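Local coordinates for multicopper oxidase (PDB 4E9X), which probably oxidises phenolic and similar substrates at a mononuclear copper site and passes the electrons to a copper cluster that reduces dioxygen to water, at residues Y23-F28 against H112-M118; Q31-P35 against G117-P121; H57-W61 against D73-G77; G68-S72 against Y89-F93; I98-W102 against R192-A196. All blocks are in the same frame, centred on the assembly; numbering follows the deposited sequence.

Contact 1: residues Y23-F28 against H112-M118. With CU (copper (II) ion), chain D.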
# COMPACT_ATOMS: atom_id res chain seq x y z
N TYR A 23 25.92 10.88 -0.95
CA TYR A 23 25.64 9.45 -0.78
C TYR A 23 26.50 8.65 -1.74
O TYR A 23 26.53 8.94 -2.94
CB TYR A 23 24.14 9.21 -1.02
CG TYR A 23 23.57 8.11 -0.13
CD1 TYR A 23 22.91 8.47 1.05
CD2 TYR A 23 23.66 6.76 -0.42
CE1 TYR A 23 22.36 7.56 1.93
CE2 TYR A 23 23.12 5.81 0.46
CZ TYR A 23 22.49 6.21 1.60
OH TYR A 23 21.92 5.25 2.44
N LYS A 24 27.22 7.65 -1.26
CA LYS A 24 27.98 6.73 -2.10
C LYS A 24 27.04 5.74 -2.75
O LYS A 24 26.24 5.07 -2.09
CB LYS A 24 29.04 5.97 -1.29
CG LYS A 24 30.19 6.84 -0.79
CD LYS A 24 31.33 5.93 -0.39
CE LYS A 24 32.66 6.60 -0.19
NZ LYS A 24 32.94 7.98 -0.54
N VAL A 25 27.11 5.65 -4.07
CA VAL A 25 26.20 4.85 -4.85
C VAL A 25 26.98 4.02 -5.86
O VAL A 25 28.16 4.26 -6.11
CB VAL A 25 25.13 5.69 -5.58
CG1 VAL A 25 24.23 6.38 -4.50
CG2 VAL A 25 25.72 6.67 -6.57
N PHE A 26 26.35 3.02 -6.46
CA PHE A 26 26.88 2.28 -7.58
C PHE A 26 26.08 2.68 -8.82
O PHE A 26 25.08 2.07 -9.15
CB PHE A 26 26.78 0.77 -7.32
CG PHE A 26 27.63 0.26 -6.17
CD1 PHE A 26 29.00 0.42 -6.14
CD2 PHE A 26 27.00 -0.41 -5.12
CE1 PHE A 26 29.77 -0.10 -5.10
CE2 PHE A 26 27.76 -0.92 -4.07
CZ PHE A 26 29.14 -0.77 -4.09
N GLY A 27 26.51 3.74 -9.48
CA GLY A 27 25.68 4.31 -10.54
C GLY A 27 25.98 3.67 -11.87
O GLY A 27 27.14 3.57 -12.31
N PHE A 28 24.95 3.21 -12.55
CA PHE A 28 25.07 2.82 -13.95
C PHE A 28 25.52 4.05 -14.73
O PHE A 28 24.93 5.13 -14.62
CB PHE A 28 23.73 2.27 -14.45
CG PHE A 28 23.35 0.92 -13.82
CD1 PHE A 28 24.16 -0.19 -14.05
CD2 PHE A 28 22.24 0.80 -13.03
CE1 PHE A 28 23.87 -1.44 -13.49
CE2 PHE A 28 21.92 -0.43 -12.52
CZ PHE A 28 22.71 -1.58 -12.74
N HIS A 112 21.74 -2.64 -2.60
CA HIS A 112 22.13 -2.06 -3.88
C HIS A 112 20.98 -1.30 -4.53
O HIS A 112 21.20 -0.22 -5.09
CB HIS A 112 22.70 -3.16 -4.80
CG HIS A 112 24.07 -3.63 -4.39
ND1 HIS A 112 24.90 -4.31 -5.29
CD2 HIS A 112 24.70 -3.57 -3.18
CE1 HIS A 112 26.02 -4.62 -4.65
NE2 HIS A 112 25.92 -4.19 -3.40
N VAL A 113 19.77 -1.89 -4.49
CA VAL A 113 18.60 -1.24 -5.04
C VAL A 113 18.01 -0.31 -4.00
O VAL A 113 17.59 0.81 -4.32
CB VAL A 113 17.54 -2.24 -5.57
CG1 VAL A 113 16.33 -1.52 -6.11
CG2 VAL A 113 18.20 -3.12 -6.64
N GLY A 114 18.03 -0.70 -2.73
CA GLY A 114 17.39 0.14 -1.69
C GLY A 114 18.12 1.47 -1.46
O GLY A 114 17.44 2.51 -1.29
N VAL A 115 19.47 1.45 -1.42
CA VAL A 115 20.20 2.73 -1.12
C VAL A 115 21.36 3.00 -2.05
O VAL A 115 21.95 4.07 -1.82
CB VAL A 115 20.66 2.82 0.34
CG1 VAL A 115 19.43 2.73 1.29
CG2 VAL A 115 21.68 1.75 0.78
N ARG A 116 21.72 2.16 -3.04
CA ARG A 116 22.91 2.47 -3.83
C ARG A 116 22.56 2.86 -5.25
O ARG A 116 23.46 2.96 -6.09
CB ARG A 116 23.91 1.31 -3.81
CG ARG A 116 24.40 0.95 -2.42
CD ARG A 116 25.21 2.05 -1.72
NE ARG A 116 25.38 1.58 -0.31
CZ ARG A 116 25.64 2.41 0.68
NH1 ARG A 116 25.85 3.74 0.50
NH2 ARG A 116 25.71 1.92 1.92
N GLY A 117 21.30 3.16 -5.52
CA GLY A 117 20.93 3.80 -6.76
C GLY A 117 21.06 2.94 -7.99
O GLY A 117 21.13 3.46 -9.09
N MET A 118 21.08 1.59 -7.82
CA MET A 118 21.31 0.71 -8.99
C MET A 118 20.04 0.41 -9.74
O MET A 118 19.52 -0.71 -9.76
CB MET A 118 21.95 -0.60 -8.49
CG MET A 118 23.27 -0.32 -7.72
SD MET A 118 24.38 -1.75 -7.80
CE MET A 118 24.83 -1.76 -9.55
CU CU D . 24.70 -4.45 -7.27
O HOH W 1 22.32 3.90 -11.65
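Phe26 turns the edge of its ring toward the face of the His112 imidazole. The centroids are 5.1 Å apart and the planes stand at 55°. This is an edge-to-face pair, with Phe26 CE2 above the imidazole and 3.8 Å from His112 NE2. His112 ND1 binds copper at 2.0 Å. This is the type 1 site of a cupredoxin domain, with His57, Cys105 and Met118 as the other ligands. Met118 SD lies farther from the copper, at 2.8 Å. It is also 3.5 Å from Phe26 CB and makes an oblique Met-aromatic contact with that ring. Beyond the sulfur, Met118 CE comes 3.8 Å from Phe28 CZ, the two side chains crossing at about a right angle. The methionine is thus packed between two phenylalanines.

Arg116 CB and CG pack against Phe26 CD2. The bend at the second torsion (-64°) then turns CD and the guanidinium toward Lys24 O. Arg116 NH1 donates a nearly straight bond (164°) to Lys24 O at 2.9 Å, with the oxygen near the guanidinium plane. Arg116 NE pairs with Glu111. Tyr23 CE2 lies beside NH1, and its OH meets Val115 CB while bonding to Glu148 O. Val115 O is buried here without a polar partner.

Phe26 N donates to Arg116 O at 2.9 Å. Water 1 bridges Phe28 N and Gly117 O. Strand 21-28 pairs antiparallel with strand 3-18, which adds Val13, Ile10 and Met8 to the packing. The turn after helix 109-115 lies against strand 21-28 of this sheet.

Contact 2: residues Q31-P35 against G117-P121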
# COMPACT_ATOMS: atom_id res chain seq x y z
N GLN A 31 25.72 7.47 -12.87
CA GLN A 31 24.63 8.41 -12.59
C GLN A 31 23.49 7.64 -11.89
O GLN A 31 23.37 6.42 -12.06
CB GLN A 31 24.12 9.06 -13.87
CG GLN A 31 23.71 8.06 -14.98
CD GLN A 31 23.03 8.82 -16.12
OE1 GLN A 31 23.71 9.43 -16.96
NE2 GLN A 31 21.71 8.78 -16.14
N VAL A 32 22.65 8.40 -11.16
CA VAL A 32 21.45 7.87 -10.53
C VAL A 32 20.33 8.89 -10.78
O VAL A 32 20.56 10.05 -10.39
CB VAL A 32 21.55 7.61 -9.05
CG1 VAL A 32 20.25 6.99 -8.55
CG2 VAL A 32 22.76 6.66 -8.75
N PRO A 33 19.19 8.59 -11.40
CA PRO A 33 18.85 7.33 -12.06
C PRO A 33 19.87 6.95 -13.15
O PRO A 33 20.62 7.81 -13.67
CB PRO A 33 17.56 7.70 -12.78
CG PRO A 33 16.94 8.85 -12.01
CD PRO A 33 18.13 9.62 -11.50
N GLY A 34 19.95 5.67 -13.43
CA GLY A 34 20.77 5.17 -14.51
C GLY A 34 20.26 5.74 -15.84
O GLY A 34 19.19 6.37 -15.95
N PRO A 35 21.03 5.50 -16.91
CA PRO A 35 20.66 5.97 -18.26
C PRO A 35 19.28 5.47 -18.69
O PRO A 35 18.83 4.36 -18.37
CB PRO A 35 21.75 5.38 -19.16
CG PRO A 35 22.90 5.22 -18.21
CD PRO A 35 22.31 4.74 -16.90
N GLY A 117 21.30 3.16 -5.52
CA GLY A 117 20.93 3.80 -6.76
C GLY A 117 21.06 2.94 -7.99
O GLY A 117 21.13 3.46 -9.09
N MET A 118 21.08 1.59 -7.82
CA MET A 118 21.31 0.71 -8.99
C MET A 118 20.04 0.41 -9.74
O MET A 118 19.52 -0.71 -9.76
CB MET A 118 21.95 -0.60 -8.49
CG MET A 118 23.27 -0.32 -7.72
SD MET A 118 24.38 -1.75 -7.80
CE MET A 118 24.83 -1.76 -9.55
N TRP A 119 19.55 1.44 -10.47
CA TRP A 119 18.30 1.27 -11.21
C TRP A 119 18.18 2.39 -12.23
O TRP A 119 18.78 3.49 -12.09
CB TRP A 119 17.10 1.34 -10.25
CG TRP A 119 17.17 2.27 -9.08
CD1 TRP A 119 17.49 1.96 -7.80
CD2 TRP A 119 16.89 3.69 -9.10
NE1 TRP A 119 17.44 3.07 -7.01
CE2 TRP A 119 17.06 4.17 -7.76
CE3 TRP A 119 16.48 4.59 -10.11
CZ2 TRP A 119 16.87 5.52 -7.40
CZ3 TRP A 119 16.29 5.93 -9.76
CH2 TRP A 119 16.48 6.36 -8.44
N GLY A 120 17.41 2.13 -13.26
CA GLY A 120 17.11 3.11 -14.29
C GLY A 120 15.92 2.64 -15.10
O GLY A 120 15.42 1.55 -14.90
N PRO A 121 15.41 3.53 -15.98
CA PRO A 121 14.20 3.25 -16.74
C PRO A 121 14.43 2.61 -18.10
O PRO A 121 15.41 2.97 -18.77
CB PRO A 121 13.57 4.66 -16.89
CG PRO A 121 14.82 5.56 -17.03
CD PRO A 121 15.92 4.92 -16.17
O HOH W 1 22.32 3.90 -11.65
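Gly34 N donates to Trp119 O at 2.8 Å, with an angle of 164° at the hydrogen. The bond belongs to the first cupredoxin domain. Just beyond it, strand 36-40 runs parallel to strand 119-125 in one sheet. The backbones come close because both sides are glycine, and Gly34 CA lies 4.2 Å from Gly120 CA. A CB on either residue would be tight against the other segment.

Val32 and Pro33 both pack on the Trp119 indole. Val32 CG1 points opposite the backbone N (chi1 -177°), and this sets the methyl over one face of the indole. It stands 4.1 Å from the centroid of the six-membered ring and 22° off the normal, a CH-pi contact. Gly117 O lies above the same face, toward the rim. Pro33, which follows a cis peptide bond, meets the far end of the indole, with CB 3.7 Å from Trp119 CZ3. Replacing Trp119 by an alanine would probably open a gap beneath Val32 CG1 and Pro33 CB and cost the contacts with Met143 and Ser145 of strand 138-147.

Met118, a copper ligand, is the centre of an inverse gamma turn in which Trp119 N bonds to Gly117 O at 2.9 Å. Water 1 donates to Gln31 O at 2.8 Å and links it to Gly117 O. Gln31 NE2 in turn bonds to Pro33 O within its own loop. At the end of the contact, Pro121 CD sits 3.6 Å from Gly34 O and 3.7 Å from Pro35 O.

Contact 3: residues H57-W61 against D73-G77. With CU (copper (II) ion), chain D; CU (copper (II) ion), chain K.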
# COMPACT_ATOMS: atom_id res chain seq x y z
N HIS A 57 27.87 -7.43 -9.14
CA HIS A 57 26.53 -6.94 -9.50
C HIS A 57 25.94 -7.82 -10.59
O HIS A 57 26.66 -8.63 -11.19
CB HIS A 57 26.61 -5.49 -10.04
CG HIS A 57 27.22 -4.53 -9.06
ND1 HIS A 57 26.59 -4.10 -7.92
CD2 HIS A 57 28.46 -3.95 -9.09
CE1 HIS A 57 27.45 -3.27 -7.29
NE2 HIS A 57 28.60 -3.18 -7.99
N THR A 58 24.67 -7.58 -10.92
CA THR A 58 24.06 -8.06 -12.16
C THR A 58 23.13 -6.95 -12.70
O THR A 58 23.01 -5.94 -12.02
CB THR A 58 23.19 -9.32 -11.99
OG1 THR A 58 22.15 -9.01 -11.04
CG2 THR A 58 24.00 -10.51 -11.46
N ILE A 59 22.51 -7.17 -13.84
CA ILE A 59 21.36 -6.33 -14.18
C ILE A 59 20.19 -7.26 -14.49
O ILE A 59 20.29 -8.09 -15.39
CB ILE A 59 21.62 -5.40 -15.36
CG1 ILE A 59 22.89 -4.54 -15.19
CG2 ILE A 59 20.38 -4.49 -15.56
CD1 ILE A 59 23.03 -3.51 -16.35
N HIS A 60 19.10 -7.07 -13.75
CA HIS A 60 17.81 -7.64 -14.06
C HIS A 60 16.93 -6.62 -14.79
O HIS A 60 16.88 -5.42 -14.47
CB HIS A 60 17.12 -8.09 -12.77
CG HIS A 60 15.67 -8.41 -12.98
ND1 HIS A 60 15.21 -9.41 -13.81
CD2 HIS A 60 14.56 -7.84 -12.42
CE1 HIS A 60 13.88 -9.40 -13.80
NE2 HIS A 60 13.46 -8.48 -12.93
N TRP A 61 16.20 -7.08 -15.79
CA TRP A 61 15.38 -6.26 -16.69
C TRP A 61 13.94 -6.49 -16.29
O TRP A 61 13.31 -7.48 -16.66
CB TRP A 61 15.66 -6.63 -18.18
CG TRP A 61 17.17 -6.60 -18.36
CD1 TRP A 61 17.99 -7.67 -18.25
CD2 TRP A 61 18.02 -5.48 -18.68
NE1 TRP A 61 19.31 -7.29 -18.47
CE2 TRP A 61 19.37 -5.95 -18.74
CE3 TRP A 61 17.75 -4.13 -18.91
CZ2 TRP A 61 20.46 -5.10 -19.02
CZ3 TRP A 61 18.86 -3.31 -19.19
CH2 TRP A 61 20.18 -3.75 -19.25
N ASP A 73 18.20 -13.08 -17.49
CA ASP A 73 17.32 -12.42 -16.52
C ASP A 73 18.06 -11.68 -15.39
O ASP A 73 17.45 -10.83 -14.70
CB ASP A 73 16.38 -13.49 -15.94
CG ASP A 73 15.18 -12.88 -15.22
OD1 ASP A 73 14.56 -11.95 -15.75
OD2 ASP A 73 14.82 -13.46 -14.13
N GLY A 74 19.33 -11.96 -15.21
CA GLY A 74 20.11 -11.19 -14.28
C GLY A 74 19.99 -11.56 -12.82
O GLY A 74 20.22 -10.71 -11.93
N VAL A 75 19.66 -12.82 -12.49
CA VAL A 75 19.48 -13.16 -11.06
C VAL A 75 20.62 -14.08 -10.62
O VAL A 75 20.77 -15.20 -11.13
CB VAL A 75 18.13 -13.87 -10.90
CG1 VAL A 75 17.97 -14.28 -9.44
CG2 VAL A 75 17.01 -12.91 -11.31
N PRO A 76 21.44 -13.64 -9.67
CA PRO A 76 22.62 -14.42 -9.29
C PRO A 76 22.14 -15.70 -8.63
O PRO A 76 21.20 -15.75 -7.85
CB PRO A 76 23.39 -13.52 -8.30
CG PRO A 76 22.29 -12.65 -7.74
CD PRO A 76 21.28 -12.42 -8.86
N GLY A 77 22.81 -16.81 -8.93
CA GLY A 77 22.48 -18.11 -8.34
C GLY A 77 21.24 -18.76 -8.94
O GLY A 77 20.87 -19.87 -8.56
CU CU D . 24.70 -4.45 -7.27
CU CU K . 11.75 -8.59 -12.22
O HOH W 2 15.11 -9.64 -17.06
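The backbones of residues 58-61 and 73-76 run in roughly opposite directions, 154° apart, and come within 4.2 Å at the CA atoms of His60 and Gly74. His60 and Trp61 begin the His-X-His copper motif of the multicopper oxidases. Gly74 has a positive phi, and any CB there would collide with Ile59 O. Its CA instead makes a C-H...O contact of 3.3 Å with that oxygen.

His60 ND1 donates to Asp73 O at 2.8 Å. The oxygen lies near the ring plane, and the donor lies in the carbonyl plane. This bond helps fix the rotation of the imidazole, whose NE2 binds copper at 1.9 Å. His204 of the second subunit binds the same ion, consistent with the type 2 copper of a cluster formed between subunits. The Asp73 carboxylate stands beside the ring, its plane almost perpendicular to it (88°). Asp73 OD2 bonds to His206 of the second subunit.

Thr58 OG1 lies between its backbone N and carbonyl carbon (chi1 59°). From there the hydroxyl donates to Gly74 O at 2.7 Å and is also bonded to His106 N. A valine in place of Thr58 would probably leave Gly74 O and His106 N without this mate and loosen the hold on the 73-77 loop. At the other end of the segment, His57 ND1 binds the type 1 copper at 2.0 Å.

Water 2 joins the two segments near His60, donating to Asp73 OD1 at 2.7 Å and to Trp61 O at 2.8 Å.

Contact 4: residues G68-S72 against Y89-F93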
# COMPACT_ATOMS: atom_id res chain seq x y z
N GLY A 68 12.53 -17.25 -23.99
CA GLY A 68 13.55 -18.12 -24.52
C GLY A 68 14.94 -17.58 -24.22
O GLY A 68 15.92 -18.05 -24.80
N THR A 69 15.03 -16.59 -23.36
CA THR A 69 16.33 -15.97 -23.04
C THR A 69 16.51 -15.86 -21.52
O THR A 69 17.15 -14.89 -21.06
CB THR A 69 16.56 -14.59 -23.68
OG1 THR A 69 15.57 -13.67 -23.26
CG2 THR A 69 16.39 -14.72 -25.19
N TRP A 70 15.98 -16.86 -20.79
CA TRP A 70 16.02 -16.72 -19.33
C TRP A 70 17.41 -16.52 -18.75
O TRP A 70 17.57 -15.98 -17.64
CB TRP A 70 15.34 -17.94 -18.66
CG TRP A 70 16.06 -19.27 -18.86
CD1 TRP A 70 15.91 -20.09 -19.92
CD2 TRP A 70 16.98 -19.88 -17.99
NE1 TRP A 70 16.71 -21.22 -19.78
CE2 TRP A 70 17.38 -21.10 -18.58
CE3 TRP A 70 17.54 -19.53 -16.73
CZ2 TRP A 70 18.30 -21.96 -17.97
CZ3 TRP A 70 18.46 -20.39 -16.14
CH2 TRP A 70 18.83 -21.61 -16.78
N ARG A 71 18.47 -16.98 -19.42
CA ARG A 71 19.84 -16.82 -18.93
C ARG A 71 20.30 -15.37 -18.95
O ARG A 71 21.40 -15.09 -18.40
CB ARG A 71 20.83 -17.76 -19.64
CG ARG A 71 20.47 -19.25 -19.40
CD ARG A 71 21.43 -20.16 -20.21
NE ARG A 71 22.65 -20.36 -19.50
CZ ARG A 71 22.86 -21.16 -18.45
NH1 ARG A 71 21.88 -21.91 -17.99
NH2 ARG A 71 24.06 -21.24 -17.88
N SER A 72 19.50 -14.47 -19.50
CA SER A 72 19.76 -13.03 -19.41
C SER A 72 18.86 -12.34 -18.39
O SER A 72 18.85 -11.10 -18.41
CB SER A 72 19.60 -12.30 -20.75
OG SER A 72 20.69 -12.57 -21.58
N TYR A 89 29.88 -8.65 -18.80
CA TYR A 89 28.83 -9.61 -19.11
C TYR A 89 27.86 -9.02 -20.13
O TYR A 89 27.57 -7.82 -20.06
CB TYR A 89 28.09 -9.96 -17.81
CG TYR A 89 27.12 -11.11 -17.91
CD1 TYR A 89 27.52 -12.41 -17.68
CD2 TYR A 89 25.78 -10.92 -18.22
CE1 TYR A 89 26.61 -13.45 -17.77
CE2 TYR A 89 24.88 -11.97 -18.31
CZ TYR A 89 25.29 -13.28 -18.08
OH TYR A 89 24.40 -14.35 -18.16
N THR A 90 27.36 -9.84 -21.03
CA THR A 90 26.43 -9.35 -22.06
C THR A 90 25.04 -9.98 -21.90
O THR A 90 24.87 -11.21 -21.82
CB THR A 90 26.98 -9.68 -23.46
OG1 THR A 90 28.20 -8.94 -23.67
CG2 THR A 90 25.97 -9.30 -24.53
N TYR A 91 24.08 -9.06 -21.84
CA TYR A 91 22.65 -9.40 -21.82
C TYR A 91 22.09 -9.31 -23.24
O TYR A 91 22.41 -8.30 -23.88
CB TYR A 91 21.86 -8.45 -20.91
CG TYR A 91 22.33 -8.64 -19.46
CD1 TYR A 91 21.81 -9.68 -18.72
CD2 TYR A 91 23.31 -7.83 -18.88
CE1 TYR A 91 22.17 -9.94 -17.39
CE2 TYR A 91 23.72 -8.06 -17.58
CZ TYR A 91 23.15 -9.11 -16.85
OH TYR A 91 23.57 -9.35 -15.57
N LYS A 92 21.26 -10.27 -23.65
CA LYS A 92 20.52 -10.15 -24.90
C LYS A 92 19.06 -10.58 -24.71
O LYS A 92 18.78 -11.65 -24.14
CB LYS A 92 21.15 -11.06 -25.98
CG LYS A 92 22.61 -10.76 -26.22
CD LYS A 92 23.09 -11.55 -27.44
CE LYS A 92 24.50 -11.07 -27.86
NZ LYS A 92 25.01 -11.73 -29.08
N PHE A 93 18.12 -9.71 -25.15
CA PHE A 93 16.71 -10.05 -25.05
C PHE A 93 15.96 -9.34 -26.14
O PHE A 93 16.43 -8.30 -26.63
CB PHE A 93 16.12 -9.72 -23.66
CG PHE A 93 16.32 -8.27 -23.25
CD1 PHE A 93 15.38 -7.30 -23.58
CD2 PHE A 93 17.44 -7.92 -22.53
CE1 PHE A 93 15.61 -5.99 -23.18
CE2 PHE A 93 17.67 -6.63 -22.13
CZ PHE A 93 16.74 -5.63 -22.46
O HOH W 3 23.27 -13.14 -20.72
O HOH W 4 20.12 -14.07 -23.52
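Ser72 reaches strand 88-94 with its whole short side chain. Its CB lies 3.5 Å from Lys92 O and 4.0 Å from Tyr91 CD1. OG is anti to the carbonyl carbon (chi1 -75°), which aims it at the strand backbone. There it accepts from Lys92 N at 3.1 Å, a bond of 167°. Water 3 sits 2.8 Å from Ser72 OG and donates to Thr90 O. Water 4, close by, donates to Lys92 O.

Strand 88-94 is antiparallel to strand 44-51 in the first cupredoxin domain. Tyr89, Tyr91 and Phe93 bond to that neighbour through their backbones. Lys92 N bonds instead to the loop holding Ser72.

Ser72 O lies near the plane of the Tyr91 ring, 3.3 Å from CD1 at its edge. Tyr91 OH is held elsewhere, by Gln80 and Ile59 N. Tyr89 OH approaches Arg71 O at 3.1 Å, at most a weak bond. Arg71 sends its guanidinium to Asp281 of the second subunit in a salt bridge. Thr69 CB packs 3.7 Å from Lys92 O, while its OG1 bonds to Gln66.

Contact 5: residues I98-W102 against R192-A196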
# COMPACT_ATOMS: atom_id res chain seq x y z
N ILE A 98 5.73 -4.55 -23.92
CA ILE A 98 5.69 -3.10 -24.09
C ILE A 98 5.62 -2.39 -22.74
O ILE A 98 5.26 -2.92 -21.69
CB ILE A 98 4.45 -2.75 -24.94
CG1 ILE A 98 3.12 -3.11 -24.24
CG2 ILE A 98 4.53 -3.41 -26.31
CD1 ILE A 98 1.84 -2.84 -25.02
N GLY A 99 5.91 -1.09 -22.83
CA GLY A 99 5.52 -0.13 -21.79
C GLY A 99 6.66 0.35 -20.93
O GLY A 99 7.85 0.23 -21.25
N THR A 100 6.27 0.87 -19.75
CA THR A 100 7.20 1.36 -18.79
C THR A 100 7.82 0.19 -18.00
O THR A 100 7.18 -0.36 -17.09
CB THR A 100 6.48 2.27 -17.78
OG1 THR A 100 5.78 3.28 -18.52
CG2 THR A 100 7.48 2.94 -16.84
N LEU A 101 9.06 -0.14 -18.37
CA LEU A 101 9.82 -1.16 -17.65
C LEU A 101 10.98 -0.50 -16.93
O LEU A 101 11.14 0.75 -16.97
CB LEU A 101 10.35 -2.22 -18.64
CG LEU A 101 9.33 -2.70 -19.68
CD1 LEU A 101 9.93 -3.82 -20.53
CD2 LEU A 101 8.04 -3.16 -19.08
N TRP A 102 11.81 -1.28 -16.26
CA TRP A 102 13.00 -0.69 -15.61
C TRP A 102 14.04 -1.76 -15.44
O TRP A 102 13.79 -2.92 -15.73
CB TRP A 102 12.63 -0.01 -14.32
CG TRP A 102 12.07 -0.80 -13.16
CD1 TRP A 102 10.98 -1.60 -13.16
CD2 TRP A 102 12.60 -0.79 -11.83
NE1 TRP A 102 10.80 -2.11 -11.87
CE2 TRP A 102 11.78 -1.63 -11.05
CE3 TRP A 102 13.69 -0.16 -11.20
CZ2 TRP A 102 12.04 -1.84 -9.69
CZ3 TRP A 102 13.95 -0.37 -9.86
CH2 TRP A 102 13.11 -1.22 -9.10
N ARG A 192 5.14 8.73 -15.70
CA ARG A 192 5.44 7.32 -15.39
C ARG A 192 6.06 7.29 -14.01
O ARG A 192 7.20 7.77 -13.83
CB ARG A 192 6.41 6.78 -16.44
CG ARG A 192 5.88 6.90 -17.88
CD ARG A 192 6.94 6.51 -18.87
NE ARG A 192 6.70 6.88 -20.27
CZ ARG A 192 6.45 5.98 -21.21
NH1 ARG A 192 6.26 4.68 -21.00
NH2 ARG A 192 6.35 6.44 -22.47
N PHE A 193 5.33 6.71 -13.05
CA PHE A 193 5.82 6.57 -11.68
C PHE A 193 6.48 5.19 -11.49
O PHE A 193 5.91 4.20 -11.95
CB PHE A 193 4.65 6.62 -10.66
CG PHE A 193 3.84 7.90 -10.65
CD1 PHE A 193 4.44 9.14 -10.35
CD2 PHE A 193 2.50 7.88 -10.87
CE1 PHE A 193 3.68 10.30 -10.29
CE2 PHE A 193 1.74 9.06 -10.85
CZ PHE A 193 2.32 10.27 -10.49
N PHE A 194 7.60 5.18 -10.78
CA PHE A 194 8.28 3.92 -10.49
C PHE A 194 8.56 3.80 -9.01
O PHE A 194 9.12 4.74 -8.40
CB PHE A 194 9.65 3.83 -11.20
CG PHE A 194 9.71 4.02 -12.68
CD1 PHE A 194 10.23 3.02 -13.49
CD2 PHE A 194 9.31 5.22 -13.29
CE1 PHE A 194 10.41 3.20 -14.87
CE2 PHE A 194 9.48 5.44 -14.65
CZ PHE A 194 10.06 4.44 -15.43
N GLY A 195 8.22 2.62 -8.46
CA GLY A 195 8.62 2.32 -7.09
C GLY A 195 10.04 1.71 -7.12
O GLY A 195 10.22 0.48 -7.06
N ALA A 196 11.06 2.57 -7.26
CA ALA A 196 12.40 2.03 -7.51
C ALA A 196 13.06 1.57 -6.22
O ALA A 196 13.77 0.57 -6.24
CB ALA A 196 13.23 3.13 -8.17
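Thr100 and Trp102 meet Arg192, Phe194 and Ala196 where the two cupredoxin domains of the chain face each other. Strand 101-104 belongs to a sheet of the first domain and strand 187-195 to a sheet of the second. Their touching parts run 25° apart.

The polar part is one bond. Arg192 NH1 donates to Thr100 OG1 at 2.9 Å and 159°, with the oxygen near the guanidinium plane. The arginine is extended from CG to NE to reach it. Each end has a second partner: Thr100 OG1 bonds to Asp238, and Arg192 NE forms a salt bridge with Asp139.

The apolar part centres on Phe194. Thr100 CG2 comes obliquely to the ring, 3.3 Å from Phe194 CZ. Trp102 CB meets the ring edge, 3.9 Å from Phe194 CE1. Leu101 O also lies at that edge, in the ring plane, 3.3 Å from CE1.

The indole of Trp102 reaches on past Phe194. It lies beside His62 and His104, which bind copper. The nearest atom of the Trp102 side chain is about 4 Å from a bound copper. Its CZ3 and CH2 atoms meet Ala196, with Trp102 CZ3 4.0 Å from Ala196 CB and Trp102 CH2 3.4 Å from Ala196 O.

From the N terminus, strand 21-28 opens contact 1 and the following loop opens contact 2. Both close more than 80 residues later, on the shared Gly117 and Met118. Contacts 3 and 4 lie within both of these long loops. They cross each other, since 68-72 comes between 57-61 and 73-77. Both also reach the second subunit. Contact 5 opens after they have closed, but before 112-118, and closes in the second domain, so it crosses contacts 1 and 2. Contacts 1 and 3 share the type 1 copper. Contact 2 joins contact 5 through neighbouring strands 119-125 and 101-104, tying the first domain to the second.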